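Probable porin (Pseudomonas aeruginosa, PDB 4FT6) is an OprD-family beta-barrel porin of the outer membrane that probably lets small solutes pass. Local coordinates at residues D348-Y353 with R366-M371. Sequence-based numbering, arbitrary orientation.
With C8E ((hydroxyethyloxy)tri(ethyloxy)octane), chain E.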
loop_
_atom_site.group_PDB
_atom_site.type_symbol
_atom_site.label_atom_id
_atom_site.label_comp_id
_atom_site.label_asym_id
_atom_site.label_seq_id
_atom_site.Cartn_x
_atom_site.Cartn_y
_atom_site.Cartn_z
ATOM N N ASP A 348 4.787 -6.679 -15.300
ATOM C CA ASP A 348 3.397 -6.626 -14.850
ATOM C C ASP A 348 2.515 -6.165 -15.987
ATOM O O ASP A 348 2.960 -5.403 -16.831
ATOM C CB ASP A 348 3.233 -5.625 -13.700
ATOM C CG ASP A 348 3.908 -6.072 -12.415
ATOM O OD1 ASP A 348 4.362 -7.234 -12.342
ATOM O OD2 ASP A 348 3.974 -5.247 -11.469
ATOM N N VAL A 349 1.263 -6.610 -15.999
ATOM C CA VAL A 349 0.277 -6.125 -16.962
ATOM C C VAL A 349 -1.063 -5.921 -16.281
ATOM O O VAL A 349 -1.577 -6.825 -15.620
ATOM C CB VAL A 349 0.096 -7.080 -18.154
ATOM C CG1 VAL A 349 -1.158 -6.711 -18.949
ATOM C CG2 VAL A 349 1.317 -7.041 -19.047
ATOM N N ASP A 350 -1.619 -4.726 -16.432
ATOM C CA ASP A 350 -2.848 -4.358 -15.745
ATOM C C ASP A 350 -3.877 -3.956 -16.782
ATOM O O ASP A 350 -3.625 -3.078 -17.606
ATOM C CB ASP A 350 -2.580 -3.165 -14.828
ATOM C CG ASP A 350 -3.271 -3.287 -13.482
ATOM O OD1 ASP A 350 -4.462 -2.911 -13.365
ATOM O OD2 ASP A 350 -2.611 -3.749 -12.530
ATOM N N VAL A 351 -5.033 -4.605 -16.770
ATOM C CA VAL A 351 -6.138 -4.147 -17.599
ATOM C C VAL A 351 -7.342 -3.943 -16.700
ATOM O O VAL A 351 -7.629 -4.779 -15.839
ATOM C CB VAL A 351 -6.478 -5.138 -18.701
ATOM C CG1 VAL A 351 -7.580 -4.572 -19.577
ATOM C CG2 VAL A 351 -5.241 -5.432 -19.536
ATOM N N ALA A 352 -8.030 -2.821 -16.866
ATOM C CA ALA A 352 -9.171 -2.532 -16.013
ATOM C C ALA A 352 -10.324 -1.959 -16.818
ATOM O O ALA A 352 -10.123 -1.201 -17.777
ATOM C CB ALA A 352 -8.781 -1.590 -14.874
ATOM N N TYR A 353 -11.532 -2.346 -16.429
ATOM C CA TYR A 353 -12.731 -1.774 -17.012
ATOM C C TYR A 353 -13.758 -1.447 -15.927
ATOM O O TYR A 353 -13.998 -2.242 -15.014
ATOM C CB TYR A 353 -13.336 -2.710 -18.045
ATOM C CG TYR A 353 -14.505 -2.113 -18.773
ATOM C CD1 TYR A 353 -14.323 -1.082 -19.684
ATOM C CD2 TYR A 353 -15.791 -2.590 -18.571
ATOM C CE1 TYR A 353 -15.395 -0.533 -20.374
ATOM C CE2 TYR A 353 -16.873 -2.045 -19.255
ATOM C CZ TYR A 353 -16.665 -1.017 -20.155
ATOM O OH TYR A 353 -17.721 -0.466 -20.843
ATOM N N ARG A 366 -11.104 -6.097 -13.168
ATOM C CA ARG A 366 -9.702 -5.793 -13.396
ATOM C C ARG A 366 -8.855 -7.056 -13.349
ATOM O O ARG A 366 -9.033 -7.913 -12.479
ATOM C CB ARG A 366 -9.238 -4.784 -12.344
ATOM C CG ARG A 366 -7.745 -4.685 -12.130
ATOM C CD ARG A 366 -7.475 -3.536 -11.185
ATOM N NE ARG A 366 -6.086 -3.490 -10.735
ATOM C CZ ARG A 366 -5.560 -2.480 -10.052
ATOM N NH1 ARG A 366 -6.309 -1.429 -9.751
ATOM N NH2 ARG A 366 -4.291 -2.520 -9.677
ATOM N N TRP A 367 -7.930 -7.174 -14.291
ATOM C CA TRP A 367 -7.074 -8.347 -14.351
ATOM C C TRP A 367 -5.615 -7.919 -14.180
ATOM O O TRP A 367 -5.145 -6.992 -14.849
ATOM C CB TRP A 367 -7.308 -9.080 -15.673
ATOM C CG TRP A 367 -6.279 -10.105 -16.030
ATOM C CD1 TRP A 367 -5.848 -11.149 -15.256
ATOM C CD2 TRP A 367 -5.584 -10.216 -17.282
ATOM N NE1 TRP A 367 -4.910 -11.890 -15.951
ATOM C CE2 TRP A 367 -4.729 -11.333 -17.193
ATOM C CE3 TRP A 367 -5.588 -9.468 -18.461
ATOM C CZ2 TRP A 367 -3.888 -11.718 -18.244
ATOM C CZ3 TRP A 367 -4.756 -9.852 -19.504
ATOM C CH2 TRP A 367 -3.918 -10.967 -19.389
ATOM N N ARG A 368 -4.903 -8.567 -13.266
ATOM C CA ARG A 368 -3.495 -8.251 -13.070
ATOM C C ARG A 368 -2.642 -9.487 -13.284
ATOM O O ARG A 368 -2.863 -10.535 -12.656
ATOM C CB ARG A 368 -3.252 -7.660 -11.683
ATOM C CG ARG A 368 -4.196 -6.505 -11.365
ATOM C CD ARG A 368 -3.994 -5.963 -9.969
ATOM N NE ARG A 368 -2.603 -5.585 -9.746
ATOM C CZ ARG A 368 -2.110 -5.147 -8.593
ATOM N NH1 ARG A 368 -2.892 -5.013 -7.527
ATOM N NH2 ARG A 368 -0.823 -4.847 -8.514
ATOM N N ASN A 369 -1.667 -9.348 -14.179
ATOM C CA ASN A 369 -0.803 -10.453 -14.561
ATOM C C ASN A 369 0.663 -10.090 -14.347
ATOM O O ASN A 369 1.083 -8.985 -14.704
ATOM C CB ASN A 369 -1.042 -10.810 -16.032
ATOM C CG ASN A 369 -0.365 -12.089 -16.430
ATOM O OD1 ASN A 369 0.818 -12.103 -16.753
ATOM N ND2 ASN A 369 -1.112 -13.181 -16.409
ATOM N N ALA A 370 1.447 -11.000 -13.768
ATOM C CA ALA A 370 2.862 -10.709 -13.521
ATOM C C ALA A 370 3.768 -11.910 -13.718
ATOM O O ALA A 370 3.424 -13.029 -13.330
ATOM C CB ALA A 370 3.064 -10.139 -12.142
ATOM N N MET A 371 4.930 -11.658 -14.318
ATOM C CA MET A 371 5.975 -12.655 -14.427
ATOM C C MET A 371 7.159 -12.170 -13.613
ATOM O O MET A 371 7.536 -10.996 -13.700
ATOM C CB MET A 371 6.424 -12.827 -15.884
ATOM C CG MET A 371 5.413 -13.475 -16.822
ATOM S SD MET A 371 6.167 -13.919 -18.406
ATOM C CE MET A 371 4.814 -14.752 -19.228
HETATM C C1 C8E E . 2.471 -15.759 -21.589
HETATM C C2 C8E E . 2.025 -14.315 -21.789
HETATM C C3 C8E E . 1.209 -13.814 -20.592
HETATM C C4 C8E E . -0.267 -13.656 -20.943
HETATM C C5 C8E E . -0.741 -12.202 -20.865
HETATM C C6 C8E E . 0.317 -11.219 -21.359
HETATM C C7 C8E E . -0.231 -9.809 -21.583
HETATM C C8 C8E E . -1.510 -9.757 -22.416
HETATM O O9 C8E E . -2.112 -8.482 -22.302
HETATM C C10 C8E E . -2.042 -7.694 -23.473
HETATM C C11 C8E E . -2.778 -6.365 -23.278
HETATM O O12 C8E E . -2.028 -5.498 -22.447
HETATM C C13 C8E E . -1.602 -4.316 -23.096
#
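This is a beta hairpin of the porin barrel wall, with Val349 facing Asn369 and Val351 facing Trp367 as hydrogen-bonded pairs. Each pair is closed by two backbone bonds, among them Val349 N to Asn369 O at 2.7 Å and Trp367 N to Val351 O at 2.9 Å. Side chains alternate between two faces. On one, Asp350 splits its carboxylate between two arginines. Asp350 OD1 sits over a face of the Arg366 guanidinium, 3.1 Å from Arg366 NE, so charge alone pairs them. The two planes stand 74° apart. Asp350 OD2 makes a second salt bridge, 3.3 Å from Arg368 NE. The Arg368 chain runs alongside Asp350, and its bend at chi3 (55°) sets NE near that oxygen. Arg366 NH2 rests over one face of the Arg368 guanidinium, and the shared carboxylate probably eases the repulsion. On the other face, Val351 CG2 comes within 4.2 Å of Trp367 CE3, and Asn369 CB lies over the indole, toward its rim. C8E C5 meets the ring edge, 3.7 Å from Trp367 CH2. Asn383 accepts hydrogen bonds from Trp367 NE1 and Asn369 ND2; Arg347 NH2 bonds Asn369 OD1. Valines and Trp367 meeting detergent opposite a charged cluster, probably pore-facing, fit an outer-membrane beta-barrel wall.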